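Local structure of uncharacterized protein (2QS7) at residues W46-I51 and S106-F111; Q93-G98 and F122-V127. The protein is of unknown function but belongs to the DsrE/DsrF-like family and is a putative oxidoreductase. All coordinates share one frame; numbering follows the deposited sequence.

Contact 1 (W46-I51 and S106-F111)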
ATOM      1  N   TRP A  46      -3.809   9.496   8.147  1.00 52.64           N
ATOM      2  CA  TRP A  46      -3.023  10.653   7.718  1.00 53.63           C
ATOM      3  C   TRP A  46      -3.630  11.354   6.523  1.00 52.47           C
ATOM      4  O   TRP A  46      -3.481  12.569   6.346  1.00 51.79           O
ATOM      5  CB  TRP A  46      -1.594  10.213   7.415  1.00 52.02           C
ATOM      6  CG  TRP A  46      -1.038   9.354   8.473  1.00 51.89           C
ATOM      7  CD1 TRP A  46      -0.557   8.092   8.338  1.00 50.77           C
ATOM      8  CD2 TRP A  46      -0.944   9.677   9.865  1.00 50.92           C
ATOM      9  NE1 TRP A  46      -0.141   7.616   9.557  1.00 53.64           N
ATOM     10  CE2 TRP A  46      -0.382   8.563  10.512  1.00 53.20           C
ATOM     11  CE3 TRP A  46      -1.289  10.800  10.627  1.00 53.93           C
ATOM     12  CZ2 TRP A  46      -0.139   8.539  11.893  1.00 56.10           C
ATOM     13  CZ3 TRP A  46      -1.069  10.774  11.983  1.00 55.44           C
ATOM     14  CH2 TRP A  46      -0.484   9.649  12.609  1.00 56.18           C
ATOM     15  N   GLY A  47      -4.318  10.576   5.706  1.00 53.30           N
ATOM     16  CA  GLY A  47      -4.972  11.107   4.531  1.00 53.08           C
ATOM     17  C   GLY A  47      -6.133  11.976   4.939  1.00 53.96           C
ATOM     18  O   GLY A  47      -6.459  12.935   4.269  1.00 54.60           O
ATOM     19  N   LEU A  48      -6.779  11.645   6.041  1.00 54.27           N
ATOM     20  CA  LEU A  48      -7.900  12.448   6.496  1.00 56.97           C
ATOM     21  C   LEU A  48      -7.377  13.787   6.983  1.00 55.65           C
ATOM     22  O   LEU A  48      -7.972  14.836   6.763  1.00 55.66           O
ATOM     23  CB  LEU A  48      -8.646  11.704   7.588  1.00 57.17           C
ATOM     24  CG  LEU A  48      -9.906  12.383   8.078  1.00 64.27           C
ATOM     25  CD1 LEU A  48     -10.848  12.660   6.940  1.00 60.48           C
ATOM     26  CD2 LEU A  48     -10.525  11.470   9.086  1.00 71.38           C
ATOM     27  N   GLN A  49      -6.237  13.757   7.631  1.00 56.33           N
ATOM     28  CA  GLN A  49      -5.582  14.986   8.106  1.00 57.21           C
ATOM     29  C   GLN A  49      -5.339  15.930   6.925  1.00 56.31           C
ATOM     30  O   GLN A  49      -5.533  17.135   6.998  1.00 56.22           O
ATOM     31  CB  GLN A  49      -4.199  14.608   8.655  1.00 58.65           C
ATOM     32  CG  GLN A  49      -3.737  15.338   9.874  1.00 71.60           C
ATOM     33  CD  GLN A  49      -4.269  14.686  11.124  1.00 82.26           C
ATOM     34  OE1 GLN A  49      -4.582  13.476  11.131  1.00 91.64           O
ATOM     35  NE2 GLN A  49      -4.388  15.470  12.185  1.00 76.85           N
ATOM     36  N   ALA A  50      -4.911  15.340   5.818  1.00 56.58           N
ATOM     37  CA  ALA A  50      -4.587  16.052   4.595  1.00 56.14           C
ATOM     38  C   ALA A  50      -5.787  16.754   3.928  1.00 56.43           C
ATOM     39  O   ALA A  50      -5.593  17.658   3.130  1.00 57.30           O
ATOM     40  CB  ALA A  50      -3.948  15.073   3.612  1.00 55.67           C
ATOM     41  N   ILE A  51      -7.013  16.335   4.221  1.00 55.22           N
ATOM     42  CA  ILE A  51      -8.182  16.994   3.647  1.00 54.86           C
ATOM     43  C   ILE A  51      -8.909  17.902   4.652  1.00 55.56           C
ATOM     44  O   ILE A  51     -10.049  18.307   4.423  1.00 55.68           O
ATOM     45  CB  ILE A  51      -9.187  16.022   3.029  1.00 56.74           C
ATOM     46  CG1 ILE A  51      -9.692  14.996   4.045  1.00 54.68           C
ATOM     47  CG2 ILE A  51      -8.569  15.277   1.845  1.00 58.93           C
ATOM     48  CD1 ILE A  51     -10.906  14.261   3.552  1.00 55.52           C
ATOM     49  N   SER A 106     -14.973   7.990   9.594  1.00 59.25           N
ATOM     50  CA  SER A 106     -15.512   8.421  10.869  1.00 60.07           C
ATOM     51  C   SER A 106     -14.669   7.993  12.067  1.00 59.74           C
ATOM     52  O   SER A 106     -14.619   8.719  13.050  1.00 61.40           O
ATOM     53  CB  SER A 106     -16.949   7.938  11.028  1.00 60.45           C
ATOM     54  OG  SER A 106     -17.021   6.538  10.910  1.00 62.45           O
ATOM     55  N   THR A 107     -13.995   6.846  11.997  1.00 60.12           N
ATOM     56  CA  THR A 107     -13.176   6.365  13.133  1.00 60.56           C
ATOM     57  C   THR A 107     -11.949   7.240  13.391  1.00 59.53           C
ATOM     58  O   THR A 107     -11.684   7.639  14.519  1.00 58.82           O
ATOM     59  CB  THR A 107     -12.743   4.907  12.941  1.00 62.10           C
ATOM     60  OG1 THR A 107     -13.912   4.110  12.807  1.00 66.39           O
ATOM     61  CG2 THR A 107     -11.960   4.391  14.150  1.00 59.11           C
ATOM     62  N   THR A 108     -11.217   7.534  12.334  1.00 58.40           N
ATOM     63  CA  THR A 108     -10.084   8.425  12.388  1.00 59.84           C
ATOM     64  C   THR A 108     -10.487   9.794  12.906  1.00 59.72           C
ATOM     65  O   THR A 108      -9.725  10.437  13.639  1.00 60.26           O
ATOM     66  CB  THR A 108      -9.526   8.682  10.941  1.00 61.48           C
ATOM     67  OG1 THR A 108      -9.087   7.465  10.348  1.00 60.89           O
ATOM     68  CG2 THR A 108      -8.371   9.746  10.961  1.00 60.40           C
HETATM   69  N   MSE A 109     -11.657  10.277  12.497  1.00 59.31           N
HETATM   70  CA  MSE A 109     -12.111  11.597  12.948  1.00 60.23           C
HETATM   71  C   MSE A 109     -12.242  11.660  14.457  1.00 62.14           C
HETATM   72  O   MSE A 109     -11.979  12.701  15.048  1.00 62.37           O
HETATM   73  CB  MSE A 109     -13.398  12.007  12.266  1.00 59.29           C
HETATM   74  CG  MSE A 109     -13.163  12.318  10.821  1.00 59.16           C
HETATM   75 SE   MSE A 109     -14.794  12.548   9.914  0.75 57.47          SE
HETATM   76  CE  MSE A 109     -15.439  14.084  10.869  1.00 50.50           C
ATOM     77  N   GLU A 110     -12.664  10.560  15.072  1.00 64.30           N
ATOM     78  CA  GLU A 110     -12.734  10.473  16.532  1.00 67.10           C
ATOM     79  C   GLU A 110     -11.325  10.444  17.121  1.00 65.58           C
ATOM     80  O   GLU A 110     -11.060  11.133  18.093  1.00 64.38           O
ATOM     81  CB  GLU A 110     -13.510   9.220  16.999  1.00 68.55           C
ATOM     82  CG  GLU A 110     -15.022   9.208  16.640  1.00 74.17           C
ATOM     83  CD  GLU A 110     -15.732   7.915  17.055  1.00 72.77           C
ATOM     84  N   PHE A 111     -10.424   9.648  16.536  1.00 65.54           N
ATOM     85  CA  PHE A 111      -9.038   9.565  17.033  1.00 67.27           C
ATOM     86  C   PHE A 111      -8.309  10.897  16.992  1.00 67.48           C
ATOM     87  O   PHE A 111      -7.458  11.139  17.850  1.00 67.90           O
ATOM     88  CB  PHE A 111      -8.093   8.623  16.253  1.00 68.72           C
ATOM     89  CG  PHE A 111      -8.433   7.149  16.292  1.00 72.90           C
ATOM     90  CD1 PHE A 111      -9.296   6.598  17.241  1.00 74.29           C
ATOM     91  CD2 PHE A 111      -7.759   6.282  15.417  1.00 73.52           C
ATOM     92  CE1 PHE A 111      -9.560   5.215  17.251  1.00 74.36           C
ATOM     93  CE2 PHE A 111      -7.992   4.917  15.429  1.00 72.77           C
ATOM     94  CZ  PHE A 111      -8.891   4.373  16.352  1.00 74.86           C
TER

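Contact 2 (Q93-G98 and F122-V127)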
ATOM      1  N   GLN A  93     -11.168  18.599  -9.907  1.00 55.48           N
ATOM      2  CA  GLN A  93     -11.426  18.658 -11.354  1.00 56.48           C
ATOM      3  C   GLN A  93     -12.034  17.339 -11.804  1.00 56.26           C
ATOM      4  O   GLN A  93     -12.914  17.321 -12.653  1.00 56.84           O
ATOM      5  CB  GLN A  93     -10.151  18.938 -12.156  1.00 56.99           C
ATOM      6  N   ALA A  94     -11.566  16.234 -11.230  1.00 54.95           N
ATOM      7  CA  ALA A  94     -12.100  14.915 -11.584  1.00 54.63           C
ATOM      8  C   ALA A  94     -13.581  14.839 -11.224  1.00 54.59           C
ATOM      9  O   ALA A  94     -14.363  14.294 -11.996  1.00 54.37           O
ATOM     10  CB  ALA A  94     -11.328  13.808 -10.918  1.00 51.44           C
ATOM     11  N   LYS A  95     -13.966  15.404 -10.066  1.00 56.00           N
ATOM     12  CA  LYS A  95     -15.379  15.412  -9.656  1.00 57.18           C
ATOM     13  C   LYS A  95     -16.234  16.152 -10.656  1.00 58.86           C
ATOM     14  O   LYS A  95     -17.359  15.763 -10.875  1.00 59.74           O
ATOM     15  CB  LYS A  95     -15.605  16.057  -8.287  1.00 55.73           C
ATOM     16  CG  LYS A  95     -15.073  15.289  -7.138  1.00 56.46           C
ATOM     17  CD  LYS A  95     -15.413  15.929  -5.790  1.00 57.91           C
ATOM     18  CE  LYS A  95     -16.852  15.704  -5.374  1.00 61.30           C
ATOM     19  NZ  LYS A  95     -17.074  16.227  -3.973  1.00 63.25           N
ATOM     20  N   GLU A  96     -15.709  17.232 -11.229  1.00 63.15           N
ATOM     21  CA  GLU A  96     -16.452  18.021 -12.220  1.00 66.47           C
ATOM     22  C   GLU A  96     -16.571  17.255 -13.538  1.00 67.21           C
ATOM     23  O   GLU A  96     -17.592  17.308 -14.193  1.00 70.33           O
ATOM     24  CB  GLU A  96     -15.773  19.381 -12.451  1.00 66.40           C
ATOM     25  CG  GLU A  96     -15.678  20.283 -11.184  1.00 69.18           C
ATOM     26  CD  GLU A  96     -14.743  21.515 -11.347  1.00 73.66           C
ATOM     27  OE1 GLU A  96     -14.144  21.690 -12.443  1.00 77.17           O
ATOM     28  OE2 GLU A  96     -14.593  22.305 -10.367  1.00 77.56           O
ATOM     29  N   ILE A  97     -15.528  16.524 -13.904  1.00 67.94           N
ATOM     30  CA  ILE A  97     -15.475  15.773 -15.163  1.00 69.19           C
ATOM     31  C   ILE A  97     -16.214  14.430 -15.135  1.00 68.69           C
ATOM     32  O   ILE A  97     -16.897  14.087 -16.094  1.00 70.26           O
ATOM     33  CB  ILE A  97     -13.959  15.578 -15.574  1.00 70.92           C
ATOM     34  CG1 ILE A  97     -13.540  16.711 -16.506  1.00 74.42           C
ATOM     35  CG2 ILE A  97     -13.675  14.224 -16.242  1.00 70.21           C
ATOM     36  CD1 ILE A  97     -13.746  18.117 -15.924  1.00 79.79           C
ATOM     37  N   GLY A  98     -16.062  13.675 -14.048  1.00 66.47           N
ATOM     38  CA  GLY A  98     -16.644  12.356 -13.950  1.00 63.49           C
ATOM     39  C   GLY A  98     -17.389  12.107 -12.674  1.00 62.38           C
ATOM     40  O   GLY A  98     -17.896  13.041 -12.051  1.00 63.60           O
ATOM     41  N   PHE A 122     -15.258  19.585  -0.511  1.00 56.67           N
ATOM     42  CA  PHE A 122     -15.417  18.550  -1.497  1.00 58.71           C
ATOM     43  C   PHE A 122     -15.652  17.156  -0.914  1.00 55.41           C
ATOM     44  O   PHE A 122     -15.777  16.209  -1.656  1.00 54.46           O
ATOM     45  CB  PHE A 122     -14.265  18.615  -2.515  1.00 63.04           C
ATOM     46  CG  PHE A 122     -12.978  17.949  -2.091  1.00 67.50           C
ATOM     47  CD1 PHE A 122     -12.660  17.702  -0.770  1.00 75.80           C
ATOM     48  CD2 PHE A 122     -12.020  17.671  -3.053  1.00 73.42           C
ATOM     49  CE1 PHE A 122     -11.454  17.099  -0.437  1.00 74.62           C
ATOM     50  CE2 PHE A 122     -10.805  17.082  -2.709  1.00 76.02           C
ATOM     51  CZ  PHE A 122     -10.531  16.801  -1.402  1.00 70.39           C
ATOM     52  N   VAL A 123     -15.685  17.034   0.413  1.00 54.22           N
ATOM     53  CA  VAL A 123     -15.993  15.752   1.044  1.00 53.19           C
ATOM     54  C   VAL A 123     -17.493  15.567   0.922  1.00 53.81           C
ATOM     55  O   VAL A 123     -18.274  16.441   1.297  1.00 52.24           O
ATOM     56  CB  VAL A 123     -15.588  15.719   2.516  1.00 53.97           C
ATOM     57  CG1 VAL A 123     -16.137  14.464   3.224  1.00 49.31           C
ATOM     58  CG2 VAL A 123     -14.053  15.853   2.639  1.00 54.43           C
ATOM     59  N   ASP A 124     -17.890  14.438   0.376  1.00 53.04           N
ATOM     60  CA  ASP A 124     -19.286  14.121   0.162  1.00 54.22           C
ATOM     61  C   ASP A 124     -19.948  13.531   1.395  1.00 54.10           C
ATOM     62  O   ASP A 124     -21.094  13.810   1.670  1.00 52.76           O
ATOM     63  CB  ASP A 124     -19.399  13.156  -1.035  1.00 55.23           C
ATOM     64  CG  ASP A 124     -18.924  13.811  -2.310  1.00 57.62           C
ATOM     65  OD1 ASP A 124     -19.506  14.860  -2.646  1.00 62.06           O
ATOM     66  OD2 ASP A 124     -17.957  13.340  -2.946  1.00 58.03           O
ATOM     67  N   ASP A 125     -19.248  12.707   2.152  1.00 54.69           N
ATOM     68  CA  ASP A 125     -19.868  12.108   3.313  1.00 55.19           C
ATOM     69  C   ASP A 125     -18.831  11.542   4.260  1.00 54.14           C
ATOM     70  O   ASP A 125     -17.691  11.346   3.887  1.00 53.74           O
ATOM     71  CB  ASP A 125     -20.817  10.978   2.878  1.00 58.16           C
ATOM     72  CG  ASP A 125     -21.930  10.717   3.894  1.00 66.26           C
ATOM     73  OD1 ASP A 125     -21.916  11.313   5.017  1.00 73.71           O
ATOM     74  OD2 ASP A 125     -22.836   9.919   3.564  1.00 77.60           O
ATOM     75  N   VAL A 126     -19.264  11.304   5.500  1.00 53.49           N
ATOM     76  CA  VAL A 126     -18.447  10.725   6.558  1.00 54.94           C
ATOM     77  C   VAL A 126     -19.030   9.351   6.762  1.00 55.28           C
ATOM     78  O   VAL A 126     -20.233   9.230   7.013  1.00 56.38           O
ATOM     79  CB  VAL A 126     -18.520  11.514   7.893  1.00 55.58           C
ATOM     80  CG1 VAL A 126     -17.939  10.698   9.049  1.00 55.23           C
ATOM     81  CG2 VAL A 126     -17.788  12.839   7.767  1.00 54.70           C
ATOM     82  N   VAL A 127     -18.200   8.324   6.630  1.00 53.85           N
ATOM     83  CA  VAL A 127     -18.671   6.965   6.691  1.00 53.54           C
ATOM     84  C   VAL A 127     -17.663   6.072   7.387  1.00 55.63           C
ATOM     85  O   VAL A 127     -16.522   6.455   7.653  1.00 56.98           O
ATOM     86  CB  VAL A 127     -18.889   6.425   5.259  1.00 53.55           C
ATOM     87  CG1 VAL A 127     -19.748   7.379   4.448  1.00 54.45           C
ATOM     88  CG2 VAL A 127     -17.584   6.200   4.532  1.00 46.82           C
TER

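Contact 1 (W46-I51 and S106-F111)
L48 meets T108 and M109 through carbon contacts. Its methyl CD2 does most of the touching. The packing is tight: L48 CD2 lies 3.3 Å from both T108 CG2 and M109 CG, closer than usual van der Waals contact. L48 CG stands anti to its backbone N (chi1 -175°), which carries the branch out from helix 45-50 toward helix 106-111. The side chains of L48 and T108 slide past each other in opposite directions, and T108 CG2 also lies 3.9 Å from L48 CB. The side chain of M109, a selenomethionine, crosses that of L48 at about a right angle. CD2 touches its stem at CG rather than the selenium.

No hydrogen bond joins the two segments. T108 divides its two branches between apolar and polar work. The methyl CG2 faces the leucine, while OG1 bonds to T44 OG1 and F45 N, where strand 38-43 gives way to helix 45-50. This grip on OG1 probably fixes the rotation of the threonine and keeps its methyl turned to L48. The backbones come close, with L48 CA and T108 CA 7.5 Å from each other.

The contact is buried and joins two short helices that each follow a strand of the parallel sheet, 38-43 and 99-105. L48 and M109 both also pack on A104 of strand 99-105 and on L119 of a loop, and M109 reaches V126 of strand 125-127, outermost in this chain's sheet. W46 NE1 bonds to D20 of a second subunit, and the W46 ring stacks on Y68 of that subunit. F111 meets Y84 of the second subunit edge to face. The helix pair thus sits at the C-terminal edge of the sheet, where W46 and F111 meet the second subunit.

Contact 2 (Q93-G98 and F122-V127)
K95 NZ bonds to the backbone carbonyl F122 O at 2.7 Å and forms a salt bridge with D124. The F122 carbonyl is met well off its axis, with a C=O...N angle of 125° and the ammonium tilted out of the carbonyl plane. On the carboxylate, K95 NZ lies 3.1 Å from D124 OD1, on its syn side but 29° out of the plane. A second, weak bond runs from K95 NZ to D124 OD2 at 3.2 Å. The ammonium group thus straddles both oxygens of one acid and also holds a main-chain oxygen two residues earlier.

The lysine leaves helix 87-97 and its chain bends at chi3 (76°). D124 reaches toward it from the opposite direction. The acid has a second partner, because D124 OD2 also accepts a hydrogen bond from V102 N of strand 99-105. That bond probably helps place the carboxylate in front of the lysine.

Beyond these bonds the two segments touch little. K95 CE lies 3.6 Å from D124 OD2, and F122 CB comes within 4.0 Å of K95 NZ. The F122 side chain packs on V91 and Q92 of helix 87-97 and on I51. K95 also touches V100 of strand 99-105.

Without the long side chain of K95, as with an alanine here, D124 is likely to lose its charged mate and F122 O this donor, leaving the segment before strand 125-127 less firmly held to the helix.

The chemistry is that of a surface tie. One positive charge gathers a carboxylate and a carbonyl, and so links the last turn of helix 87-97 to the loop that leads into the outermost strand of this chain's sheet. D124 itself is exposed, and solvent would probably weaken the charge attraction.

How the contacts relate
Contact 1 and contact 2 have centres about 17 Å apart and share one parallel five-stranded sheet. Their segments alternate along the chain: 46-51, 93-98, 106-111, then 122-127. Strand 99-105 runs from helix 87-97 of contact 2 to helix 106-111 of contact 1, and the chain then returns as strand 125-127 beside it. The two contacts also touch directly: S106 N lies 2.9 Å from V127 O, a probable hydrogen bond, and I51 packs on V123. Contact 1 is buried and lies toward the second subunit; contact 2 is at the surface. Contact 2 ties the segment entering strand 125-127 to the helix before strand 99-105, and contact 1 packs the helix after that strand against helix 45-50.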